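Peptide-binding protein (Photobacterium damsela subsp. piscicida, PDB 6SQX) cleaves the peptidoglycan of potentially competing bacteria as a secreted NlpC/P60 endopeptidase, probably of the cysteine type, that also carries an SH3 domain. Local coordinates at residues R142-N148 and L181-I187; T212-V218 and K271-A277; A72-Y78 and K202-L207. Numbering follows the deposited sequence.

Interaction 1: residues R142-N148 and L181-I187; sequences RGIVVNN and LWTGTPI. With EDO (1,2-ethanediol), chain N.
This buried contact is an antiparallel strand pairing inside a five-stranded sheet: strand 142-145 lies against the start of strand 186-192. Gly-143 and Ile-187 form a hydrogen-bonded pair (CA-CA 5.0 Å; Gly-143 N to Ile-187 O 2.9 Å, Ile-187 N to Gly-143 O 3.0 Å), and Ile-144 with Pro-186 the adjacent non-hydrogen-bonded pair. Beyond these the bonding goes on into the turn, Val-145 N to Thr-185 O (3.1 Å) and Gly-184 N to Val-145 O (2.8 Å). Trp-182 to Thr-185 is a type II turn; Gly-184 (phi/psi 102/-12) takes its third position, and Thr-185 N (3.1 Å) and OG1 (2.7 Å) both bond Trp-182 O. Val-145 (t) points at the other segment, its CG2 3.9 Å from Ile-187 CG2. Past the strand, Asn-148 (m) brings OD1 3.0 Å from Thr-183 N, a hydrogen bond, and to the edge of the Trp-182 ring (CE3 3.6 Å). Asn-148 ND2 bonds Ile-252 O and O1 of an ethanediol (3.1 Å), probably from the crystallisation liquor. Pro-269 of strand 265-271 packs on Ile-144 and Thr-183. Both segments form the base of the long excursion between the sheet's first two strands (order 4-3-2-1-5), consistent with the RT loop of an SH3 barrel.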
loop_
_atom_site.group_PDB
_atom_site.type_symbol
_atom_site.label_atom_id
_atom_site.label_comp_id
_atom_site.label_asym_id
_atom_site.label_seq_id
_atom_site.Cartn_x
_atom_site.Cartn_y
_atom_site.Cartn_z
ATOM N N ARG A 142 21.430 9.627 0.727
ATOM C CA ARG A 142 20.051 10.088 0.847
ATOM C C ARG A 142 19.536 10.483 -0.521
ATOM O O ARG A 142 20.272 11.038 -1.339
ATOM C CB ARG A 142 19.989 11.296 1.779
ATOM C CG ARG A 142 20.365 10.921 3.227
ATOM C CD ARG A 142 20.434 12.108 4.189
ATOM N NE ARG A 142 20.708 11.598 5.527
ATOM C CZ ARG A 142 21.169 12.323 6.538
ATOM N NH1 ARG A 142 21.447 13.620 6.387
ATOM N NH2 ARG A 142 21.354 11.728 7.715
ATOM N N GLY A 143 18.258 10.179 -0.766
ATOM C CA GLY A 143 17.708 10.430 -2.082
ATOM C C GLY A 143 16.215 10.662 -2.101
ATOM O O GLY A 143 15.564 10.798 -1.055
ATOM N N ILE A 144 15.665 10.723 -3.313
ATOM C CA ILE A 144 14.247 11.007 -3.504
ATOM C C ILE A 144 13.777 10.324 -4.782
ATOM O O ILE A 144 14.535 10.180 -5.747
ATOM C CB ILE A 144 14.013 12.543 -3.492
ATOM C CG1 ILE A 144 12.537 12.885 -3.233
ATOM C CG2 ILE A 144 14.509 13.221 -4.775
ATOM C CD1 ILE A 144 12.332 14.335 -2.842
ATOM N N VAL A 145 12.503 9.913 -4.789
ATOM C CA VAL A 145 11.875 9.384 -6.001
ATOM C C VAL A 145 11.512 10.543 -6.923
ATOM O O VAL A 145 10.860 11.505 -6.488
ATOM C CB VAL A 145 10.629 8.542 -5.639
ATOM C CG1 VAL A 145 9.903 8.055 -6.913
ATOM C CG2 VAL A 145 11.042 7.346 -4.762
ATOM N N VAL A 146 11.958 10.464 -8.188
ATOM C CA VAL A 146 11.633 11.483 -9.184
ATOM C C VAL A 146 10.573 11.036 -10.189
ATOM O O VAL A 146 9.942 11.893 -10.811
ATOM C CB VAL A 146 12.877 12.075 -9.893
ATOM C CG1 VAL A 146 13.810 12.743 -8.870
ATOM C CG2 VAL A 146 13.631 11.033 -10.752
ATOM N N ASN A 147 10.380 9.744 -10.396
ATOM C CA ASN A 147 9.261 9.251 -11.195
ATOM C C ASN A 147 8.541 8.161 -10.414
ATOM O O ASN A 147 9.186 7.358 -9.737
ATOM C CB ASN A 147 9.735 8.670 -12.531
ATOM C CG ASN A 147 10.192 9.735 -13.507
ATOM O OD1 ASN A 147 9.468 10.707 -13.763
ATOM N ND2 ASN A 147 11.372 9.548 -14.086
ATOM N N ASN A 148 7.204 8.145 -10.466
ATOM C CA ASN A 148 6.469 7.104 -9.740
ATOM C C ASN A 148 7.074 5.760 -10.114
ATOM O O ASN A 148 7.346 5.490 -11.287
ATOM C CB ASN A 148 4.995 7.124 -10.140
ATOM C CG ASN A 148 4.350 8.477 -9.889
ATOM O OD1 ASN A 148 4.480 9.081 -8.829
ATOM N ND2 ASN A 148 3.619 8.972 -10.904
ATOM N N LEU A 181 5.767 3.505 -5.228
ATOM C CA LEU A 181 6.235 4.713 -4.538
ATOM C C LEU A 181 6.060 5.940 -5.418
ATOM O O LEU A 181 6.400 5.915 -6.604
ATOM C CB LEU A 181 7.724 4.603 -4.121
ATOM C CG LEU A 181 8.122 3.511 -3.137
ATOM C CD1 LEU A 181 9.631 3.537 -2.884
ATOM C CD2 LEU A 181 7.348 3.651 -1.849
ATOM N N TRP A 182 5.586 7.020 -4.813
ATOM C CA TRP A 182 5.257 8.205 -5.584
ATOM C C TRP A 182 6.420 9.188 -5.666
ATOM O O TRP A 182 7.258 9.287 -4.762
ATOM C CB TRP A 182 4.060 8.906 -4.919
ATOM C CG TRP A 182 2.942 7.950 -4.641
ATOM C CD1 TRP A 182 2.395 7.679 -3.431
ATOM C CD2 TRP A 182 2.275 7.081 -5.585
ATOM N NE1 TRP A 182 1.437 6.699 -3.538
ATOM C CE2 TRP A 182 1.333 6.316 -4.850
ATOM C CE3 TRP A 182 2.399 6.859 -6.960
ATOM C CZ2 TRP A 182 0.499 5.375 -5.449
ATOM C CZ3 TRP A 182 1.547 5.924 -7.564
ATOM C CH2 TRP A 182 0.610 5.198 -6.807
ATOM N N THR A 183 6.430 9.975 -6.754
ATOM C CA THR A 183 7.377 11.072 -6.875
ATOM C C THR A 183 7.354 11.892 -5.597
ATOM O O THR A 183 6.285 12.230 -5.074
ATOM C CB THR A 183 6.905 11.957 -8.045
ATOM O OG1 THR A 183 6.982 11.202 -9.252
ATOM C CG2 THR A 183 7.772 13.229 -8.161
ATOM N N GLY A 184 8.549 12.226 -5.090
ATOM C CA GLY A 184 8.684 12.987 -3.857
ATOM C C GLY A 184 9.061 12.155 -2.640
ATOM O O GLY A 184 9.371 12.750 -1.590
ATOM N N THR A 185 8.998 10.809 -2.734
ATOM C CA THR A 185 9.201 9.977 -1.537
ATOM C C THR A 185 10.661 10.040 -1.089
ATOM O O THR A 185 11.549 9.745 -1.892
ATOM C CB THR A 185 8.850 8.513 -1.835
ATOM O OG1 THR A 185 7.476 8.406 -2.266
ATOM C CG2 THR A 185 8.981 7.686 -0.578
ATOM N N PRO A 186 10.936 10.389 0.176
ATOM C CA PRO A 186 12.317 10.311 0.699
ATOM C C PRO A 186 12.790 8.858 0.773
ATOM O O PRO A 186 12.083 7.974 1.280
ATOM C CB PRO A 186 12.197 10.918 2.107
ATOM C CG PRO A 186 10.981 11.779 2.075
ATOM C CD PRO A 186 10.021 10.950 1.191
ATOM N N ILE A 187 13.988 8.603 0.250
ATOM C CA ILE A 187 14.535 7.249 0.189
ATOM C C ILE A 187 16.015 7.277 0.547
ATOM O O ILE A 187 16.631 8.328 0.705
ATOM C CB ILE A 187 14.338 6.584 -1.198
ATOM C CG1 ILE A 187 15.020 7.472 -2.264
ATOM C CG2 ILE A 187 12.835 6.395 -1.482
ATOM C CD1 ILE A 187 15.002 6.921 -3.655
HETATM C C1 EDO N . 2.782 6.363 -13.919
HETATM O O1 EDO N . 3.715 7.360 -13.502
HETATM C C2 EDO N . 1.816 6.116 -12.762
HETATM O O2 EDO N . 0.876 7.172 -12.648
#

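Interaction 2: residues T212-V218 and K271-A277; sequences TSSIANV and KDKNGTA
Lys-271 dominates this contact: its side chain runs out fully extended (all four chi angles t) past Ala-216, with CG 3.9 Å from Ala-216 CB, to two carbonyls that bracket the 3-10 turn 212-214. NZ donates to Ile-215 O just beyond it (2.9 Å) and, weakly, to Thr-212 O at its start (2.8 Å), an oxygen that also accepts from Ile-215 N (3.2 Å). The backbones meet in a single bridge, Asn-217 with Thr-276 (CA-CA 4.8 Å): Asn-217 N bonds Gly-275 O (3.2 Å), and Ala-277 N bonds Asn-217 O (2.8 Å). Asn-217, chi1 p, directs OD1 to a water (2.8 Å) that also donates to Asn-274 O (2.7 Å), while its ND2 binds Ser-140 O. Ala-277 CB lies 4.1 Å from Ala-216 CB and 3.9 Å from Val-218 CG1 (chi1 m). Residues Asp-272 to Gly-275 make a type I turn closed by Gly-275 N to Asp-272 O (3.0 Å), with Gly-275 at phi/psi 86/-1. Asp-272 (chi1 p) folds back over it: OD1 accepts from Thr-276 N (3.1 Å) and weakly from Asn-274 N (2.7 Å), and OD2 from Thr-276 OG1 (2.7 Å; Thr-276 chi1 p). With Asp-272 N bonded to Thr-276 O (2.8 Å), this is a type I plus G1 bulge hairpin turn. Joining strands 265-271 and 277-281, it docks on strand 215-217, which follows the 3-10 turn, consistent with the last strand of an SH3 barrel.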
loop_
_atom_site.group_PDB
_atom_site.type_symbol
_atom_site.label_atom_id
_atom_site.label_comp_id
_atom_site.label_asym_id
_atom_site.label_seq_id
_atom_site.Cartn_x
_atom_site.Cartn_y
_atom_site.Cartn_z
ATOM N N THR A 212 16.959 3.102 -12.245
ATOM C CA THR A 212 17.833 4.183 -11.802
ATOM C C THR A 212 17.298 5.550 -12.226
ATOM O O THR A 212 17.427 6.530 -11.480
ATOM C CB THR A 212 19.242 3.930 -12.307
ATOM O OG1 THR A 212 19.694 2.689 -11.742
ATOM C CG2 THR A 212 20.214 5.092 -11.946
ATOM N N SER A 213 16.658 5.632 -13.391
ATOM C CA SER A 213 16.118 6.908 -13.841
ATOM C C SER A 213 14.980 7.420 -12.965
ATOM O O SER A 213 14.569 8.575 -13.114
ATOM C CB SER A 213 15.639 6.774 -15.290
ATOM O OG SER A 213 14.647 5.766 -15.395
ATOM N N SER A 214 14.426 6.594 -12.082
ATOM C CA SER A 214 13.298 7.018 -11.259
ATOM C C SER A 214 13.730 7.625 -9.930
ATOM O O SER A 214 12.875 8.093 -9.169
ATOM C CB SER A 214 12.353 5.841 -11.003
ATOM O OG SER A 214 12.806 5.033 -9.926
ATOM N N ILE A 215 15.035 7.648 -9.641
ATOM C CA ILE A 215 15.527 8.150 -8.371
ATOM C C ILE A 215 16.699 9.105 -8.582
ATOM O O ILE A 215 17.310 9.149 -9.655
ATOM C CB ILE A 215 15.908 6.989 -7.403
ATOM C CG1 ILE A 215 16.881 5.943 -8.013
ATOM C CG2 ILE A 215 14.628 6.210 -7.033
ATOM C CD1 ILE A 215 18.315 6.371 -8.081
ATOM N N ALA A 216 16.980 9.896 -7.546
ATOM C CA ALA A 216 18.115 10.817 -7.573
ATOM C C ALA A 216 18.593 11.007 -6.143
ATOM O O ALA A 216 17.811 10.875 -5.207
ATOM C CB ALA A 216 17.670 12.167 -8.157
ATOM N N ASN A 217 19.887 11.289 -5.958
ATOM C CA ASN A 217 20.304 11.599 -4.598
ATOM C C ASN A 217 20.015 13.056 -4.273
ATOM O O ASN A 217 19.699 13.866 -5.152
ATOM C CB ASN A 217 21.763 11.217 -4.279
ATOM C CG ASN A 217 22.768 12.060 -4.990
ATOM O OD1 ASN A 217 22.641 12.346 -6.183
ATOM N ND2 ASN A 217 23.829 12.444 -4.259
ATOM N N VAL A 218 20.041 13.383 -2.985
ATOM C CA VAL A 218 19.780 14.741 -2.531
ATOM C C VAL A 218 20.947 15.182 -1.668
ATOM O O VAL A 218 21.592 14.355 -1.011
ATOM C CB VAL A 218 18.434 14.894 -1.781
ATOM C CG1 VAL A 218 17.272 14.516 -2.706
ATOM C CG2 VAL A 218 18.386 14.034 -0.536
ATOM N N LYS A 271 15.711 14.862 -11.814
ATOM C CA LYS A 271 17.111 14.444 -11.770
ATOM C C LYS A 271 17.945 15.346 -12.674
ATOM O O LYS A 271 17.682 15.443 -13.882
ATOM C CB LYS A 271 17.221 12.973 -12.183
ATOM C CG LYS A 271 18.566 12.320 -11.926
ATOM C CD LYS A 271 18.426 10.840 -12.128
ATOM C CE LYS A 271 19.634 10.083 -11.606
ATOM N NZ LYS A 271 19.336 8.618 -11.641
ATOM N N ASP A 272 18.952 15.998 -12.090
ATOM C CA ASP A 272 19.844 16.869 -12.847
ATOM C C ASP A 272 20.933 16.050 -13.553
ATOM O O ASP A 272 21.043 14.830 -13.390
ATOM C CB ASP A 272 20.343 18.020 -11.957
ATOM C CG ASP A 272 21.572 17.669 -11.087
ATOM O OD1 ASP A 272 22.198 16.602 -11.231
ATOM O OD2 ASP A 272 21.938 18.517 -10.237
ATOM N N LYS A 273 21.774 16.736 -14.341
ATOM C CA LYS A 273 22.781 16.032 -15.130
ATOM C C LYS A 273 23.815 15.314 -14.268
ATOM O O LYS A 273 24.453 14.366 -14.739
ATOM C CB LYS A 273 23.469 16.992 -16.107
ATOM C CG LYS A 273 22.656 17.299 -17.360
ATOM C CD LYS A 273 23.524 17.927 -18.458
ATOM C CE LYS A 273 22.713 18.169 -19.729
ATOM N NZ LYS A 273 23.569 18.547 -20.895
ATOM N N ASN A 274 23.994 15.737 -13.026
ATOM C CA ASN A 274 24.937 15.102 -12.121
ATOM C C ASN A 274 24.302 13.994 -11.288
ATOM O O ASN A 274 24.971 13.432 -10.411
ATOM C CB ASN A 274 25.551 16.155 -11.201
ATOM C CG ASN A 274 26.290 17.219 -11.967
ATOM O OD1 ASN A 274 27.135 16.915 -12.815
ATOM N ND2 ASN A 274 25.960 18.479 -11.698
ATOM N N GLY A 275 23.038 13.661 -11.546
ATOM C CA GLY A 275 22.339 12.633 -10.794
ATOM C C GLY A 275 21.667 13.093 -9.512
ATOM O O GLY A 275 21.058 12.261 -8.817
ATOM N N THR A 276 21.768 14.369 -9.162
ATOM C CA THR A 276 21.159 14.891 -7.947
ATOM C C THR A 276 19.820 15.541 -8.275
ATOM O O THR A 276 19.563 15.940 -9.408
ATOM C CB THR A 276 22.076 15.892 -7.237
ATOM O OG1 THR A 276 22.036 17.158 -7.913
ATOM C CG2 THR A 276 23.497 15.380 -7.232
ATOM N N ALA A 277 18.960 15.613 -7.270
ATOM C CA ALA A 277 17.641 16.194 -7.434
ATOM C C ALA A 277 17.668 17.716 -7.343
ATOM O O ALA A 277 18.361 18.299 -6.510
ATOM C CB ALA A 277 16.684 15.664 -6.365
HETATM O O HOH W 1 24.786 12.355 -7.945
#

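Interaction 3: residues A72-Y78 and K202-L207; sequences ANQNDFY and KGQGTL. With EDO (1,2-ethanediol), chain I.
Strand 76-78 and the hairpin 202-207 approach without backbone pairing (Tyr-78 to Gly-205 CA-CA 6.7 Å, Phe-77 to Leu-207 7.2 Å). The hairpin, consistent with the distal one of an SH3 domain, reverses through a type I' turn, Gly-203 to Thr-206, with Gln-204 and Gly-205 at positive phi and reciprocal bonds Gly-203 N to Thr-206 O and Thr-206 N to Gly-203 O (2.9 Å each). Asn-73 OD1 (chi1 p) accepts from Asn-75 N (2.8 Å), an Asx turn, and from Asp-76 N (2.9 Å), making an Asx motif. Phe-77 (t) points toward the hairpin: Leu-207 CB sits over its ring face, 3.7 Å from the centroid, a CH-pi contact, and Gly-205 O at its edge (CZ 3.5 Å). Lys-202 NZ (chi1 p, chi4 p) bonds Asn-73 O (2.8 Å), Gln-67 OE1 and a water (3.1 Å) that donates to Asp-76 O (2.9 Å), itself a weak fourth contact of NZ (3.3 Å). Helix 90-102 lies alongside, Ile-90 on Phe-77 and Lys-202, Leu-93 on Leu-207; Met-188 of strand 186-192 flanks Lys-202.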
loop_
_atom_site.group_PDB
_atom_site.type_symbol
_atom_site.label_atom_id
_atom_site.label_comp_id
_atom_site.label_asym_id
_atom_site.label_seq_id
_atom_site.Cartn_x
_atom_site.Cartn_y
_atom_site.Cartn_z
ATOM N N ALA A 72 19.401 6.123 10.114
ATOM C CA ALA A 72 19.289 5.141 9.052
ATOM C C ALA A 72 20.663 4.825 8.456
ATOM O O ALA A 72 21.579 5.663 8.465
ATOM C CB ALA A 72 18.385 5.721 7.956
ATOM N N ASN A 73 20.798 3.611 7.930
ATOM C CA ASN A 73 22.047 3.198 7.302
ATOM C C ASN A 73 21.749 2.265 6.135
ATOM O O ASN A 73 20.609 1.821 5.942
ATOM C CB ASN A 73 23.043 2.576 8.317
ATOM C CG ASN A 73 22.565 1.243 8.863
ATOM O OD1 ASN A 73 22.334 0.301 8.107
ATOM N ND2 ASN A 73 22.419 1.153 10.190
ATOM N N GLN A 74 22.787 1.960 5.348
ATOM C CA GLN A 74 22.593 1.199 4.120
ATOM C C GLN A 74 22.503 -0.307 4.338
ATOM O O GLN A 74 22.213 -1.038 3.377
ATOM C CB GLN A 74 23.707 1.479 3.110
ATOM C CG GLN A 74 23.699 2.880 2.497
ATOM C CD GLN A 74 24.909 3.080 1.647
ATOM O OE1 GLN A 74 26.043 2.896 2.124
ATOM N NE2 GLN A 74 24.713 3.410 0.378
ATOM N N ASN A 75 22.720 -0.796 5.569
ATOM C CA ASN A 75 22.793 -2.232 5.839
ATOM C C ASN A 75 21.528 -2.810 6.461
ATOM O O ASN A 75 21.296 -4.030 6.356
ATOM C CB ASN A 75 24.002 -2.528 6.737
ATOM C CG ASN A 75 25.279 -2.088 6.094
ATOM O OD1 ASN A 75 25.722 -2.684 5.111
ATOM N ND2 ASN A 75 25.883 -1.023 6.626
ATOM N N ASP A 76 20.748 -1.978 7.138
ATOM C CA ASP A 76 19.624 -2.403 7.960
ATOM C C ASP A 76 18.345 -1.822 7.376
ATOM O O ASP A 76 18.306 -0.642 7.009
ATOM C CB ASP A 76 19.771 -1.868 9.408
ATOM C CG ASP A 76 21.067 -2.332 10.104
ATOM O OD1 ASP A 76 21.593 -3.399 9.704
ATOM O OD2 ASP A 76 21.512 -1.629 11.034
ATOM N N PHE A 77 17.294 -2.641 7.338
ATOM C CA PHE A 77 15.991 -2.221 6.832
ATOM C C PHE A 77 14.910 -2.561 7.851
ATOM O O PHE A 77 14.847 -3.694 8.339
ATOM C CB PHE A 77 15.670 -2.886 5.475
ATOM C CG PHE A 77 14.219 -2.784 5.094
ATOM C CD1 PHE A 77 13.650 -1.550 4.745
ATOM C CD2 PHE A 77 13.417 -3.913 5.119
ATOM C CE1 PHE A 77 12.283 -1.451 4.401
ATOM C CE2 PHE A 77 12.046 -3.811 4.788
ATOM C CZ PHE A 77 11.497 -2.572 4.446
ATOM N N TYR A 78 14.056 -1.589 8.161
ATOM C CA TYR A 78 12.960 -1.744 9.116
ATOM C C TYR A 78 11.621 -1.696 8.390
ATOM O O TYR A 78 11.342 -0.716 7.712
ATOM C CB TYR A 78 12.979 -0.586 10.119
ATOM C CG TYR A 78 14.181 -0.632 11.027
ATOM C CD1 TYR A 78 15.444 -0.211 10.577
ATOM C CD2 TYR A 78 14.067 -1.110 12.335
ATOM C CE1 TYR A 78 16.577 -0.286 11.422
ATOM C CE2 TYR A 78 15.177 -1.165 13.192
ATOM C CZ TYR A 78 16.424 -0.779 12.727
ATOM O OH TYR A 78 17.521 -0.842 13.568
ATOM N N LYS A 202 15.449 2.004 -0.288
ATOM C CA LYS A 202 14.430 1.767 0.728
ATOM C C LYS A 202 13.765 3.082 1.089
ATOM O O LYS A 202 14.409 4.136 1.078
ATOM C CB LYS A 202 15.014 1.069 1.980
ATOM C CG LYS A 202 16.264 1.757 2.585
ATOM C CD LYS A 202 16.863 0.783 3.608
ATOM C CE LYS A 202 18.115 1.346 4.278
ATOM N NZ LYS A 202 17.842 2.216 5.475
ATOM N N GLY A 203 12.476 3.005 1.411
ATOM C CA GLY A 203 11.731 4.181 1.831
ATOM C C GLY A 203 10.272 3.810 2.017
ATOM O O GLY A 203 9.798 2.810 1.469
ATOM N N GLN A 204 9.578 4.628 2.821
ATOM C CA GLN A 204 8.160 4.373 3.097
ATOM C C GLN A 204 7.896 2.952 3.628
ATOM O O GLN A 204 6.776 2.432 3.544
ATOM C CB GLN A 204 7.279 4.720 1.882
ATOM C CG GLN A 204 6.756 6.151 1.867
ATOM C CD GLN A 204 5.716 6.382 2.938
ATOM O OE1 GLN A 204 5.940 6.052 4.105
ATOM N NE2 GLN A 204 4.540 6.893 2.555
ATOM N N GLY A 205 8.887 2.320 4.270
ATOM C CA GLY A 205 8.654 0.980 4.792
ATOM C C GLY A 205 8.783 -0.122 3.759
ATOM O O GLY A 205 8.328 -1.260 3.994
ATOM N N THR A 206 9.408 0.167 2.614
ATOM C CA THR A 206 9.648 -0.803 1.544
ATOM C C THR A 206 11.126 -0.832 1.157
ATOM O O THR A 206 11.799 0.211 1.152
ATOM C CB THR A 206 8.780 -0.452 0.287
ATOM O OG1 THR A 206 7.425 -0.851 0.506
ATOM C CG2 THR A 206 9.293 -1.149 -0.963
ATOM N N LEU A 207 11.615 -2.035 0.826
ATOM C CA LEU A 207 12.957 -2.260 0.309
ATOM C C LEU A 207 12.827 -2.908 -1.062
ATOM O O LEU A 207 12.092 -3.885 -1.215
ATOM C CB LEU A 207 13.708 -3.239 1.213
ATOM C CG LEU A 207 15.039 -3.819 0.707
ATOM C CD1 LEU A 207 16.153 -2.709 0.743
ATOM C CD2 LEU A 207 15.451 -5.026 1.579
HETATM C C1 EDO I . 13.022 -8.532 -0.219
HETATM O O1 EDO I . 12.878 -9.084 -1.538
HETATM C C2 EDO I . 12.561 -7.085 -0.276
HETATM O O2 EDO I . 12.989 -6.547 -1.523
HETATM O O HOH W 2 18.560 1.793 8.469
#

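From the N terminus, segment 72-78 comes first, and its loop is closed only at 202-207, where interaction 3 brings the small sheet 76-78/87-89 onto a hairpin of the five-stranded sheet. Nested inside this loop, interaction 1 joins 142-148 to 181-187 within that sheet, and the two touch where Thr-185 packs on Gln-204 and Ile-187 on Lys-202. Interaction 2 opens only after both have closed: 212-218 adds strand 215-217 beside 142-145, with Val-146 N 2.7 Å from Ser-214 O, and 271-277 closes a loop through helix 220-226, tying the hairpin of a second five-stranded sheet to strand 215-217 of the first. Interactions 2 and 3 do not touch, their nearest atoms about 8 Å apart.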